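Local coordinates for protein carbohydrate kinase, pfkB family (Enterococcus faecalis, PDB 3KTN) that probably phosphorylates a sugar acid such as 2-keto-3-deoxygluconate, as a magnesium-binding kinase of the ribokinase-like PfkB family, at residues E10-F15 against G88-E93; K56-R61 against Q110-I115; G84-S89 against Y105-Q110. One frame throughout, in Å; residues are numbered along the deposited sequence.

Contact 1: E10-F15 against G88-E93; sequences EVMLRF and GSFFAE
Arg-14 lies across the ring of Phe-90 where strand 12-15 runs parallel to strand 88-93. Its CB sits over one face of the ring, a CH-pi contact in which Arg-14 CB is 4.1 Å from the Phe-90 centroid. CG, anti to the backbone N (chi1 172°), comes 3.6 Å from Phe-90 CE1, and CD keeps to CE1 and CZ of that ring. The chain stays extended, and NE passes the methyl of Ala-92, with Arg-14 NE 3.6 Å from Ala-92 CB. Beyond the contact the guanidinium is held by two charges: NH1 forms a salt bridge with Asp-316 and NH2 with Asp-274, a residue of the magnesium site. Met-12, a selenomethionine, adds an oblique Met-aromatic contact, its SE 3.9 Å from Phe-90 CD2.

On the other face of the sheet, Phe-15 CB rests 3.6 Å from Phe-91 CD1. The two rings are tilted by 30° and slid apart, with little overlap, and Phe-15 also stacks on Phe-15 of the second subunit. Four backbone bonds join the strands: Leu-13 N to Gly-88 O, Phe-90 N to Leu-13 O, Phe-15 N to Phe-90 O and Ala-92 N to Phe-15 O. Before the first, a water bridges Val-11 O and Gly-88 N. This is the central parallel pair of the small four-stranded sheet that, as in ribokinase relatives, forms the lid of the sugar kinase and meets a partner subunit.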
ATOM      1  N   GLU A  10      11.994  23.699 -15.711  1.00 34.96           N
ATOM      2  CA  GLU A  10      10.794  23.512 -14.920  1.00 35.23           C
ATOM      3  C   GLU A  10      10.740  22.230 -14.087  1.00 33.84           C
ATOM      4  O   GLU A  10      11.235  21.179 -14.499  1.00 33.85           O
ATOM      5  CB  GLU A  10       9.615  23.537 -15.886  1.00 35.40           C
ATOM      6  CG  GLU A  10       8.252  23.278 -15.307  1.00 35.75           C
ATOM      7  CD  GLU A  10       7.292  22.816 -16.389  1.00 36.47           C
ATOM      8  OE1 GLU A  10       6.127  23.265 -16.401  1.00 36.69           O
ATOM      9  OE2 GLU A  10       7.712  21.994 -17.233  1.00 36.47           O
ATOM     10  N   VAL A  11      10.138  22.340 -12.907  1.00 33.14           N
ATOM     11  CA  VAL A  11       9.938  21.199 -12.019  1.00 31.37           C
ATOM     12  C   VAL A  11       8.437  20.949 -12.055  1.00 32.35           C
ATOM     13  O   VAL A  11       7.651  21.883 -11.907  1.00 31.63           O
ATOM     14  CB  VAL A  11      10.300  21.501 -10.552  1.00 30.54           C
ATOM     15  CG1 VAL A  11       9.794  20.370  -9.657  1.00 30.00           C
ATOM     16  CG2 VAL A  11      11.804  21.651 -10.396  1.00 29.96           C
HETATM   17  N   MSE A  12       8.041  19.699 -12.265  1.00 31.82           N
HETATM   18  CA  MSE A  12       6.622  19.342 -12.293  1.00 32.80           C
HETATM   19  C   MSE A  12       6.329  18.170 -11.360  1.00 29.88           C
HETATM   20  O   MSE A  12       7.207  17.358 -11.063  1.00 26.01           O
HETATM   21  CB  MSE A  12       6.183  18.926 -13.701  1.00 36.37           C
HETATM   22  CG  MSE A  12       5.889  20.062 -14.666  1.00 46.40           C
HETATM   23 SE   MSE A  12       4.933  19.383 -16.217  1.00 63.67          SE
HETATM   24  CE  MSE A  12       3.125  19.728 -15.648  1.00 57.72           C
ATOM     25  N   LEU A  13       5.081  18.091 -10.920  1.00 28.32           N
ATOM     26  CA  LEU A  13       4.625  17.000 -10.073  1.00 29.74           C
ATOM     27  C   LEU A  13       4.036  15.956 -11.010  1.00 28.12           C
ATOM     28  O   LEU A  13       3.245  16.298 -11.881  1.00 25.38           O
ATOM     29  CB  LEU A  13       3.503  17.460  -9.140  1.00 30.18           C
ATOM     30  CG  LEU A  13       3.736  18.154  -7.801  1.00 33.84           C
ATOM     31  CD1 LEU A  13       4.941  19.042  -7.852  1.00 32.55           C
ATOM     32  CD2 LEU A  13       2.480  18.943  -7.443  1.00 31.81           C
ATOM     33  N   ARG A  14       4.429  14.697 -10.844  1.00 27.34           N
ATOM     34  CA  ARG A  14       3.857  13.625 -11.648  1.00 25.72           C
ATOM     35  C   ARG A  14       3.096  12.710 -10.703  1.00 24.97           C
ATOM     36  O   ARG A  14       3.635  12.274  -9.686  1.00 25.88           O
ATOM     37  CB  ARG A  14       4.924  12.807 -12.377  1.00 23.81           C
ATOM     38  CG  ARG A  14       4.323  11.569 -13.050  1.00 26.96           C
ATOM     39  CD  ARG A  14       5.363  10.706 -13.760  1.00 27.42           C
ATOM     40  NE  ARG A  14       4.879   9.338 -13.925  1.00 24.89           N
ATOM     41  CZ  ARG A  14       5.484   8.409 -14.659  1.00 27.63           C
ATOM     42  NH1 ARG A  14       6.603   8.699 -15.310  1.00 25.07           N
ATOM     43  NH2 ARG A  14       4.973   7.184 -14.741  1.00 26.49           N
ATOM     44  N   PHE A  15       1.843  12.428 -11.037  1.00 24.81           N
ATOM     45  CA  PHE A  15       1.010  11.555 -10.221  1.00 25.43           C
ATOM     46  C   PHE A  15       0.770  10.277 -11.016  1.00 25.20           C
ATOM     47  O   PHE A  15       0.307  10.323 -12.148  1.00 24.97           O
ATOM     48  CB  PHE A  15      -0.324  12.234  -9.910  1.00 24.84           C
ATOM     49  CG  PHE A  15      -0.195  13.461  -9.059  1.00 26.91           C
ATOM     50  CD1 PHE A  15       0.161  13.359  -7.716  1.00 26.75           C
ATOM     51  CD2 PHE A  15      -0.432  14.722  -9.596  1.00 25.27           C
ATOM     52  CE1 PHE A  15       0.274  14.496  -6.916  1.00 26.88           C
ATOM     53  CE2 PHE A  15      -0.322  15.866  -8.804  1.00 27.70           C
ATOM     54  CZ  PHE A  15       0.032  15.750  -7.460  1.00 27.96           C
ATOM     55  N   GLY A  88       3.497  23.115 -11.577  1.00 29.81           N
ATOM     56  CA  GLY A  88       2.828  22.429 -12.673  1.00 29.80           C
ATOM     57  C   GLY A  88       2.756  20.942 -12.371  1.00 30.40           C
ATOM     58  O   GLY A  88       3.550  20.437 -11.581  1.00 30.58           O
ATOM     59  N   SER A  89       1.817  20.234 -12.987  1.00 29.11           N
ATOM     60  CA  SER A  89       1.696  18.804 -12.731  1.00 29.27           C
ATOM     61  C   SER A  89       0.978  18.061 -13.838  1.00 28.31           C
ATOM     62  O   SER A  89       0.353  18.666 -14.712  1.00 27.38           O
ATOM     63  CB  SER A  89       0.928  18.568 -11.430  1.00 27.91           C
ATOM     64  OG  SER A  89      -0.440  18.936 -11.585  1.00 27.64           O
ATOM     65  N   PHE A  90       1.072  16.738 -13.783  1.00 26.98           N
ATOM     66  CA  PHE A  90       0.385  15.882 -14.736  1.00 26.91           C
ATOM     67  C   PHE A  90       0.166  14.495 -14.139  1.00 27.44           C
ATOM     68  O   PHE A  90       0.875  14.073 -13.221  1.00 27.28           O
ATOM     69  CB  PHE A  90       1.166  15.794 -16.058  1.00 26.21           C
ATOM     70  CG  PHE A  90       2.471  15.044 -15.971  1.00 27.96           C
ATOM     71  CD1 PHE A  90       2.529  13.681 -16.264  1.00 27.83           C
ATOM     72  CD2 PHE A  90       3.657  15.715 -15.680  1.00 27.57           C
ATOM     73  CE1 PHE A  90       3.744  13.002 -16.275  1.00 28.44           C
ATOM     74  CE2 PHE A  90       4.876  15.045 -15.687  1.00 28.07           C
ATOM     75  CZ  PHE A  90       4.918  13.686 -15.989  1.00 28.28           C
ATOM     76  N   PHE A  91      -0.845  13.810 -14.651  1.00 26.70           N
ATOM     77  CA  PHE A  91      -1.169  12.467 -14.216  1.00 25.81           C
ATOM     78  C   PHE A  91      -0.688  11.539 -15.314  1.00 27.50           C
ATOM     79  O   PHE A  91      -0.763  11.882 -16.499  1.00 25.71           O
ATOM     80  CB  PHE A  91      -2.675  12.322 -14.033  1.00 22.93           C
ATOM     81  CG  PHE A  91      -3.206  13.058 -12.841  1.00 24.06           C
ATOM     82  CD1 PHE A  91      -3.439  12.392 -11.636  1.00 23.67           C
ATOM     83  CD2 PHE A  91      -3.416  14.435 -12.898  1.00 23.67           C
ATOM     84  CE1 PHE A  91      -3.869  13.083 -10.507  1.00 22.04           C
ATOM     85  CE2 PHE A  91      -3.844  15.134 -11.768  1.00 25.12           C
ATOM     86  CZ  PHE A  91      -4.069  14.454 -10.571  1.00 24.01           C
ATOM     87  N   ALA A  92      -0.166  10.382 -14.926  1.00 25.32           N
ATOM     88  CA  ALA A  92       0.304   9.414 -15.903  1.00 25.90           C
ATOM     89  C   ALA A  92      -0.274   8.044 -15.575  1.00 26.05           C
ATOM     90  O   ALA A  92       0.080   7.433 -14.568  1.00 27.38           O
ATOM     91  CB  ALA A  92       1.828   9.369 -15.902  1.00 20.61           C
ATOM     92  N   GLU A  93      -1.181   7.574 -16.421  1.00 26.92           N
ATOM     93  CA  GLU A  93      -1.803   6.263 -16.233  1.00 26.89           C
ATOM     94  C   GLU A  93      -1.048   5.323 -17.160  1.00 26.27           C
ATOM     95  O   GLU A  93      -1.162   5.429 -18.378  1.00 26.74           O
ATOM     96  CB  GLU A  93      -3.285   6.330 -16.616  1.00 28.70           C
ATOM     97  CG  GLU A  93      -4.130   7.183 -15.674  1.00 27.70           C
ATOM     98  CD  GLU A  93      -5.515   7.474 -16.235  1.00 32.93           C
ATOM     99  OE1 GLU A  93      -5.650   8.476 -16.970  1.00 31.75           O
ATOM    100  OE2 GLU A  93      -6.463   6.701 -15.953  1.00 26.93           O
TER
HETATM  101  O   HOH W   1       5.918  24.028 -12.367  1.00 30.85           O

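Contact 2: K56-R61 against Q110-I115; sequences KLPANR and QSAFGI
Ala-112 pushes its methyl against the backbone of Lys-56, Leu-57 and Pro-58, and van der Waals packing makes up the contact. The apolar side-chain pair is Ala-112 CB with Pro-58 CD, 3.8 Å apart at the point where the proline ring begins. The same methyl is 3.9 Å from Leu-57 CA and also approaches Lys-56 O, so one small group covers the chain over three consecutive residues. In return Lys-56 CB comes 3.7 Å from Ala-112 O. From there the lysine turns off: chi2 of -65° bends CD aside, and NZ ends at Asp-120 O, to which it donates, while making a cation-pi contact with Tyr-121.

In the fold, Lys-56 and Leu-57 finish strand 50-57 of the large sheet in the ribokinase-like alpha/beta domain, while 110-115 belongs to the loop that follows strand 101-105 of the small lid sheet.

No hydrogen bond crosses the contact. Within 110-115, Gly-114 N donates to Ser-111 OG at 3.0 Å, an ST motif, and Ile-115 N to Ser-111 O also at 3.0 Å, which together curl the loop behind the alanine. Past the proline, Asn-60 N-caps helix 61-72, its OD1 reaching beyond the segment to accept from Gly-63 N.

The aromatic element is the ring of Phe-113, which Lys-56 N approaches obliquely and which meets the ring of Phe-8 with planes at about 60°.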
ATOM      1  N   LYS A  56      12.469  28.132 -10.089  1.00 30.36           N
ATOM      2  CA  LYS A  56      11.792  28.667  -8.912  1.00 31.99           C
ATOM      3  C   LYS A  56      10.789  27.644  -8.393  1.00 32.01           C
ATOM      4  O   LYS A  56      10.225  26.862  -9.165  1.00 30.68           O
ATOM      5  CB  LYS A  56      11.017  29.954  -9.235  1.00 33.33           C
ATOM      6  CG  LYS A  56      11.850  31.117  -9.766  1.00 35.39           C
ATOM      7  CD  LYS A  56      12.839  31.647  -8.740  1.00 34.77           C
ATOM      8  CE  LYS A  56      13.598  32.857  -9.301  1.00 36.71           C
ATOM      9  NZ  LYS A  56      14.783  33.219  -8.476  1.00 32.80           N
ATOM     10  N   LEU A  57      10.577  27.658  -7.084  1.00 31.20           N
ATOM     11  CA  LEU A  57       9.601  26.790  -6.437  1.00 32.12           C
ATOM     12  C   LEU A  57       8.915  27.648  -5.388  1.00 30.50           C
ATOM     13  O   LEU A  57       9.550  28.502  -4.766  1.00 32.14           O
ATOM     14  CB  LEU A  57      10.271  25.573  -5.786  1.00 30.11           C
ATOM     15  CG  LEU A  57      10.688  24.461  -6.757  1.00 29.80           C
ATOM     16  CD1 LEU A  57      11.382  23.328  -6.000  1.00 30.86           C
ATOM     17  CD2 LEU A  57       9.462  23.941  -7.473  1.00 27.20           C
ATOM     18  N   PRO A  58       7.605  27.440  -5.178  1.00 31.16           N
ATOM     19  CA  PRO A  58       6.887  28.237  -4.185  1.00 31.47           C
ATOM     20  C   PRO A  58       7.430  28.026  -2.783  1.00 32.73           C
ATOM     21  O   PRO A  58       7.927  26.940  -2.456  1.00 31.39           O
ATOM     22  CB  PRO A  58       5.450  27.747  -4.329  1.00 31.92           C
ATOM     23  CG  PRO A  58       5.638  26.307  -4.695  1.00 30.67           C
ATOM     24  CD  PRO A  58       6.730  26.391  -5.732  1.00 29.86           C
ATOM     25  N   ALA A  59       7.340  29.070  -1.965  1.00 31.66           N
ATOM     26  CA  ALA A  59       7.809  28.993  -0.593  1.00 33.68           C
ATOM     27  C   ALA A  59       6.700  28.407   0.275  1.00 32.84           C
ATOM     28  O   ALA A  59       6.062  29.114   1.052  1.00 33.59           O
ATOM     29  CB  ALA A  59       8.211  30.391  -0.076  1.00 32.83           C
ATOM     30  N   ASN A  60       6.441  27.118   0.095  1.00 31.45           N
ATOM     31  CA  ASN A  60       5.451  26.419   0.899  1.00 31.01           C
ATOM     32  C   ASN A  60       5.950  24.984   1.076  1.00 30.00           C
ATOM     33  O   ASN A  60       7.000  24.619   0.537  1.00 30.48           O
ATOM     34  CB  ASN A  60       4.047  26.477   0.267  1.00 29.07           C
ATOM     35  CG  ASN A  60       3.969  25.808  -1.089  1.00 29.04           C
ATOM     36  OD1 ASN A  60       4.632  24.804  -1.343  1.00 33.42           O
ATOM     37  ND2 ASN A  60       3.128  26.350  -1.963  1.00 27.03           N
ATOM     38  N   ARG A  61       5.220  24.174   1.832  1.00 29.84           N
ATOM     39  CA  ARG A  61       5.653  22.806   2.096  1.00 28.81           C
ATOM     40  C   ARG A  61       5.846  21.952   0.848  1.00 28.55           C
ATOM     41  O   ARG A  61       6.716  21.080   0.818  1.00 28.89           O
ATOM     42  CB  ARG A  61       4.675  22.146   3.071  1.00 29.35           C
ATOM     43  CG  ARG A  61       4.656  22.838   4.447  1.00 29.44           C
ATOM     44  CD  ARG A  61       3.432  22.437   5.254  1.00 29.83           C
ATOM     45  NE  ARG A  61       3.457  21.027   5.629  1.00 31.30           N
ATOM     46  CZ  ARG A  61       4.139  20.542   6.661  1.00 33.38           C
ATOM     47  NH1 ARG A  61       4.850  21.360   7.428  1.00 31.39           N
ATOM     48  NH2 ARG A  61       4.109  19.239   6.926  1.00 31.40           N
ATOM     49  N   GLN A 110       0.812  28.889 -14.765  1.00 39.86           N
ATOM     50  CA  GLN A 110       0.693  29.701 -13.555  1.00 40.22           C
ATOM     51  C   GLN A 110       1.646  29.220 -12.457  1.00 38.49           C
ATOM     52  O   GLN A 110       1.489  29.576 -11.292  1.00 40.12           O
ATOM     53  CB  GLN A 110      -0.738  29.657 -13.017  1.00 43.97           C
ATOM     54  CG  GLN A 110      -1.821  29.991 -14.027  1.00 51.89           C
ATOM     55  CD  GLN A 110      -1.766  31.429 -14.489  1.00 55.87           C
ATOM     56  OE1 GLN A 110      -0.825  31.841 -15.172  1.00 58.44           O
ATOM     57  NE2 GLN A 110      -2.779  32.207 -14.117  1.00 57.16           N
ATOM     58  N   SER A 111       2.639  28.420 -12.826  1.00 37.69           N
ATOM     59  CA  SER A 111       3.594  27.899 -11.850  1.00 37.32           C
ATOM     60  C   SER A 111       4.634  28.934 -11.429  1.00 38.38           C
ATOM     61  O   SER A 111       4.776  29.988 -12.055  1.00 37.39           O
ATOM     62  CB  SER A 111       4.322  26.683 -12.421  1.00 36.95           C
ATOM     63  OG  SER A 111       5.156  27.052 -13.513  1.00 34.61           O
ATOM     64  N   ALA A 112       5.355  28.613 -10.359  1.00 36.47           N
ATOM     65  CA  ALA A 112       6.408  29.470  -9.840  1.00 37.47           C
ATOM     66  C   ALA A 112       7.438  29.753 -10.935  1.00 37.83           C
ATOM     67  O   ALA A 112       7.955  30.865 -11.046  1.00 37.86           O
ATOM     68  CB  ALA A 112       7.083  28.798  -8.658  1.00 35.68           C
ATOM     69  N   PHE A 113       7.742  28.742 -11.741  1.00 36.93           N
ATOM     70  CA  PHE A 113       8.708  28.909 -12.818  1.00 36.93           C
ATOM     71  C   PHE A 113       8.107  29.734 -13.956  1.00 36.90           C
ATOM     72  O   PHE A 113       8.776  30.587 -14.531  1.00 36.58           O
ATOM     73  CB  PHE A 113       9.140  27.550 -13.356  1.00 35.73           C
ATOM     74  CG  PHE A 113      10.083  27.628 -14.525  1.00 34.94           C
ATOM     75  CD1 PHE A 113      11.353  28.174 -14.377  1.00 36.21           C
ATOM     76  CD2 PHE A 113       9.717  27.109 -15.763  1.00 35.10           C
ATOM     77  CE1 PHE A 113      12.253  28.196 -15.450  1.00 36.06           C
ATOM     78  CE2 PHE A 113      10.608  27.127 -16.843  1.00 35.19           C
ATOM     79  CZ  PHE A 113      11.877  27.668 -16.685  1.00 34.85           C
ATOM     80  N   GLY A 114       6.841  29.476 -14.261  1.00 36.18           N
ATOM     81  CA  GLY A 114       6.169  30.186 -15.330  1.00 38.96           C
ATOM     82  C   GLY A 114       5.972  31.682 -15.130  1.00 40.69           C
ATOM     83  O   GLY A 114       5.854  32.420 -16.112  1.00 41.33           O
ATOM     84  N   ILE A 115       5.926  32.136 -13.879  1.00 40.35           N
ATOM     85  CA  ILE A 115       5.726  33.554 -13.599  1.00 41.92           C
ATOM     86  C   ILE A 115       7.017  34.291 -13.256  1.00 43.09           C
ATOM     87  O   ILE A 115       6.992  35.473 -12.920  1.00 44.59           O
ATOM     88  CB  ILE A 115       4.732  33.775 -12.435  1.00 40.81           C
ATOM     89  CG1 ILE A 115       5.358  33.342 -11.110  1.00 41.89           C
ATOM     90  CG2 ILE A 115       3.454  32.997 -12.685  1.00 41.80           C
ATOM     91  CD1 ILE A 115       4.570  33.795  -9.900  1.00 41.27           C
TER

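Contact 3: G84-S89 against Y105-Q110; sequences GDHIGS and YQNRHQ. With SO4 (sulfate ion), chain B.
In His-86, chi1 of -178° puts CG anti to the backbone N, and chi2 of 77° turns the ring so that NE2 faces Asn-107 O; Asn-107 also has CG anti to its own N, beside the carbonyl carbon. The carboxamide of Asn-107 builds an Asx motif: Gln-110 N donates to Asn-107 OD1 at 2.9 Å, on a lone pair, and so shapes the turn where the chain leaves the lid sheet. The histidine grips the same turn from the 84-89 side. His-86 NE2 donates to Asn-107 O at 3.0 Å, with the acceptor in the ring plane but the donor 43° above the carbonyl plane. The same oxygen takes a CA-H...O contact from Gly-88 CA at 3.5 Å. His-86 CB packs on Gln-110 O, and a water links that oxygen to Asp-85 N.

Toward the strand end, Gln-106 N donates to Ser-89 O at 2.9 Å. A second water joins Ser-89 OG to Gln-106 NE2, an amide nitrogen that also donates to Ile-87 O of the second subunit. A sulfate, probably from the crystallisation liquor, is held by Arg-171 and by Arg-108, whose NH1 donates to sulfate O4 and whose NH2 donates to O3 at 2.6 Å.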
ATOM      1  N   GLY A  84       6.006  32.523  -6.493  1.00 39.38           N
ATOM      2  CA  GLY A  84       4.704  31.953  -6.768  1.00 40.38           C
ATOM      3  C   GLY A  84       4.132  31.097  -5.662  1.00 41.31           C
ATOM      4  O   GLY A  84       4.551  31.186  -4.510  1.00 40.52           O
ATOM      5  N   ASP A  85       3.170  30.254  -6.025  1.00 43.49           N
ATOM      6  CA  ASP A  85       2.503  29.383  -5.067  1.00 46.22           C
ATOM      7  C   ASP A  85       2.185  28.016  -5.661  1.00 45.90           C
ATOM      8  O   ASP A  85       2.006  27.036  -4.938  1.00 51.02           O
ATOM      9  CB  ASP A  85       1.187  30.024  -4.632  1.00 49.08           C
ATOM     10  CG  ASP A  85       1.374  31.415  -4.081  1.00 54.78           C
ATOM     11  OD1 ASP A  85       1.897  31.542  -2.951  1.00 57.80           O
ATOM     12  OD2 ASP A  85       1.002  32.382  -4.780  1.00 57.43           O
ATOM     13  N   HIS A  86       2.132  27.962  -6.983  1.00 41.46           N
ATOM     14  CA  HIS A  86       1.757  26.762  -7.706  1.00 36.73           C
ATOM     15  C   HIS A  86       2.903  26.020  -8.395  1.00 35.08           C
ATOM     16  O   HIS A  86       3.931  26.605  -8.741  1.00 32.74           O
ATOM     17  CB  HIS A  86       0.698  27.180  -8.735  1.00 37.15           C
ATOM     18  CG  HIS A  86       0.149  26.058  -9.562  1.00 39.22           C
ATOM     19  ND1 HIS A  86      -0.788  25.168  -9.081  1.00 38.09           N
ATOM     20  CD2 HIS A  86       0.353  25.728 -10.859  1.00 36.59           C
ATOM     21  CE1 HIS A  86      -1.143  24.342 -10.048  1.00 36.36           C
ATOM     22  NE2 HIS A  86      -0.467  24.660 -11.138  1.00 38.73           N
ATOM     23  N   ILE A  87       2.723  24.715  -8.573  1.00 32.13           N
ATOM     24  CA  ILE A  87       3.703  23.899  -9.280  1.00 30.55           C
ATOM     25  C   ILE A  87       2.932  23.163 -10.375  1.00 30.38           C
ATOM     26  O   ILE A  87       1.824  22.671 -10.136  1.00 30.24           O
ATOM     27  CB  ILE A  87       4.394  22.872  -8.353  1.00 30.21           C
ATOM     28  CG1 ILE A  87       5.174  23.599  -7.255  1.00 32.68           C
ATOM     29  CG2 ILE A  87       5.355  22.006  -9.166  1.00 28.95           C
ATOM     30  CD1 ILE A  87       5.961  22.671  -6.331  1.00 36.05           C
ATOM     31  N   GLY A  88       3.497  23.115 -11.577  1.00 29.81           N
ATOM     32  CA  GLY A  88       2.828  22.429 -12.673  1.00 29.80           C
ATOM     33  C   GLY A  88       2.756  20.942 -12.371  1.00 30.40           C
ATOM     34  O   GLY A  88       3.550  20.437 -11.581  1.00 30.58           O
ATOM     35  N   SER A  89       1.817  20.234 -12.987  1.00 29.11           N
ATOM     36  CA  SER A  89       1.696  18.804 -12.731  1.00 29.27           C
ATOM     37  C   SER A  89       0.978  18.061 -13.838  1.00 28.31           C
ATOM     38  O   SER A  89       0.353  18.666 -14.712  1.00 27.38           O
ATOM     39  CB  SER A  89       0.928  18.568 -11.430  1.00 27.91           C
ATOM     40  OG  SER A  89      -0.440  18.936 -11.585  1.00 27.64           O
ATOM     41  N   TYR A 105      -2.291  16.655 -18.386  1.00 26.78           N
ATOM     42  CA  TYR A 105      -1.674  17.832 -17.771  1.00 29.44           C
ATOM     43  C   TYR A 105      -2.655  18.699 -17.003  1.00 29.58           C
ATOM     44  O   TYR A 105      -3.836  18.770 -17.338  1.00 30.20           O
ATOM     45  CB  TYR A 105      -1.022  18.716 -18.841  1.00 29.07           C
ATOM     46  CG  TYR A 105       0.173  18.104 -19.518  1.00 30.36           C
ATOM     47  CD1 TYR A 105       1.433  18.130 -18.918  1.00 31.90           C
ATOM     48  CD2 TYR A 105       0.045  17.483 -20.753  1.00 31.02           C
ATOM     49  CE1 TYR A 105       2.537  17.547 -19.543  1.00 32.43           C
ATOM     50  CE2 TYR A 105       1.135  16.899 -21.380  1.00 33.48           C
ATOM     51  CZ  TYR A 105       2.374  16.932 -20.771  1.00 31.28           C
ATOM     52  OH  TYR A 105       3.435  16.312 -21.391  1.00 34.45           O
ATOM     53  N   GLN A 106      -2.149  19.358 -15.968  1.00 30.86           N
ATOM     54  CA  GLN A 106      -2.943  20.287 -15.170  1.00 31.07           C
ATOM     55  C   GLN A 106      -2.333  21.652 -15.499  1.00 31.71           C
ATOM     56  O   GLN A 106      -1.476  21.731 -16.376  1.00 31.01           O
ATOM     57  CB  GLN A 106      -2.800  19.973 -13.684  1.00 31.04           C
ATOM     58  CG  GLN A 106      -3.667  18.815 -13.218  1.00 33.26           C
ATOM     59  CD  GLN A 106      -5.043  19.264 -12.758  1.00 36.22           C
ATOM     60  OE1 GLN A 106      -5.945  19.494 -13.572  1.00 32.79           O
ATOM     61  NE2 GLN A 106      -5.209  19.403 -11.434  1.00 32.88           N
ATOM     62  N   ASN A 107      -2.755  22.712 -14.816  1.00 33.13           N
ATOM     63  CA  ASN A 107      -2.214  24.040 -15.096  1.00 34.88           C
ATOM     64  C   ASN A 107      -0.704  24.060 -14.984  1.00 36.86           C
ATOM     65  O   ASN A 107      -0.129  23.654 -13.972  1.00 37.89           O
ATOM     66  CB  ASN A 107      -2.791  25.094 -14.151  1.00 37.05           C
ATOM     67  CG  ASN A 107      -2.246  26.487 -14.441  1.00 38.97           C
ATOM     68  OD1 ASN A 107      -1.067  26.764 -14.218  1.00 37.41           O
ATOM     69  ND2 ASN A 107      -3.101  27.362 -14.958  1.00 40.22           N
ATOM     70  N   ARG A 108      -0.064  24.565 -16.026  1.00 37.84           N
ATOM     71  CA  ARG A 108       1.385  24.623 -16.061  1.00 37.99           C
ATOM     72  C   ARG A 108       1.944  26.048 -16.116  1.00 38.18           C
ATOM     73  O   ARG A 108       2.975  26.334 -15.516  1.00 38.96           O
ATOM     74  CB  ARG A 108       1.855  23.830 -17.268  1.00 38.95           C
ATOM     75  CG  ARG A 108       3.243  23.272 -17.179  1.00 39.96           C
ATOM     76  CD  ARG A 108       3.398  22.233 -18.272  1.00 37.38           C
ATOM     77  NE  ARG A 108       4.779  21.810 -18.439  1.00 33.35           N
ATOM     78  CZ  ARG A 108       5.183  20.992 -19.400  1.00 33.69           C
ATOM     79  NH1 ARG A 108       4.306  20.513 -20.279  1.00 32.16           N
ATOM     80  NH2 ARG A 108       6.457  20.652 -19.478  1.00 31.73           N
ATOM     81  N   HIS A 109       1.256  26.948 -16.812  1.00 38.58           N
ATOM     82  CA  HIS A 109       1.755  28.315 -16.950  1.00 41.32           C
ATOM     83  C   HIS A 109       1.676  29.216 -15.721  1.00 40.43           C
ATOM     84  O   HIS A 109       2.410  30.198 -15.637  1.00 39.66           O
ATOM     85  CB  HIS A 109       1.089  29.006 -18.152  1.00 44.61           C
ATOM     86  CG  HIS A 109      -0.390  29.184 -18.017  1.00 48.59           C
ATOM     87  ND1 HIS A 109      -0.956  30.147 -17.207  1.00 52.91           N
ATOM     88  CD2 HIS A 109      -1.422  28.539 -18.610  1.00 51.21           C
ATOM     89  CE1 HIS A 109      -2.271  30.090 -17.310  1.00 52.33           C
ATOM     90  NE2 HIS A 109      -2.582  29.122 -18.156  1.00 52.87           N
ATOM     91  N   GLN A 110       0.812  28.889 -14.765  1.00 39.86           N
ATOM     92  CA  GLN A 110       0.693  29.701 -13.555  1.00 40.22           C
ATOM     93  C   GLN A 110       1.646  29.220 -12.457  1.00 38.49           C
ATOM     94  O   GLN A 110       1.489  29.576 -11.292  1.00 40.12           O
ATOM     95  CB  GLN A 110      -0.738  29.657 -13.017  1.00 43.97           C
ATOM     96  CG  GLN A 110      -1.821  29.991 -14.027  1.00 51.89           C
ATOM     97  CD  GLN A 110      -1.766  31.429 -14.489  1.00 55.87           C
ATOM     98  OE1 GLN A 110      -0.825  31.841 -15.172  1.00 58.44           O
ATOM     99  NE2 GLN A 110      -2.779  32.207 -14.117  1.00 57.16           N
TER
HETATM  100  S   SO4 B 401       6.571  18.125 -22.025  1.00 42.69           S
HETATM  101  O1  SO4 B 401       6.097  18.291 -23.412  1.00 42.45           O
HETATM  102  O2  SO4 B 401       7.540  17.021 -21.966  1.00 39.44           O
HETATM  103  O3  SO4 B 401       7.218  19.369 -21.571  1.00 40.98           O
HETATM  104  O4  SO4 B 401       5.413  17.842 -21.162  1.00 40.50           O
HETATM  105  O   HOH W   2       2.471  30.365  -8.833  1.00 37.11           O
HETATM  106  O   HOH W   3      -2.721  18.569  -9.976  1.00 32.70           O

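In the fold
Contacts 1 and 3 share Gly-88 and Ser-89, with centres 9 Å apart and a salt bridge between them, Glu-10 OE1 to Arg-108 NE at 2.8 Å. Contact 2 encloses contact 3 along the chain, and Ala-112 N probably donates to His-86 O at 2.9 Å. It also touches contact 1, where Glu-10 CB packs 3.6 Å from Phe-113 CD2. The three thus run from the end of strand 50-57 into the lid. Contact 1 comes nearest the metal: the Arg-14 side chain is about 6 Å from the magnesium ion, and the side chains of Ala-92 and Ile-276, a magnesium-site residue, come within about 4 Å. The sulfate bound by Arg-108 lies about 5 Å from the Met-12 side chain.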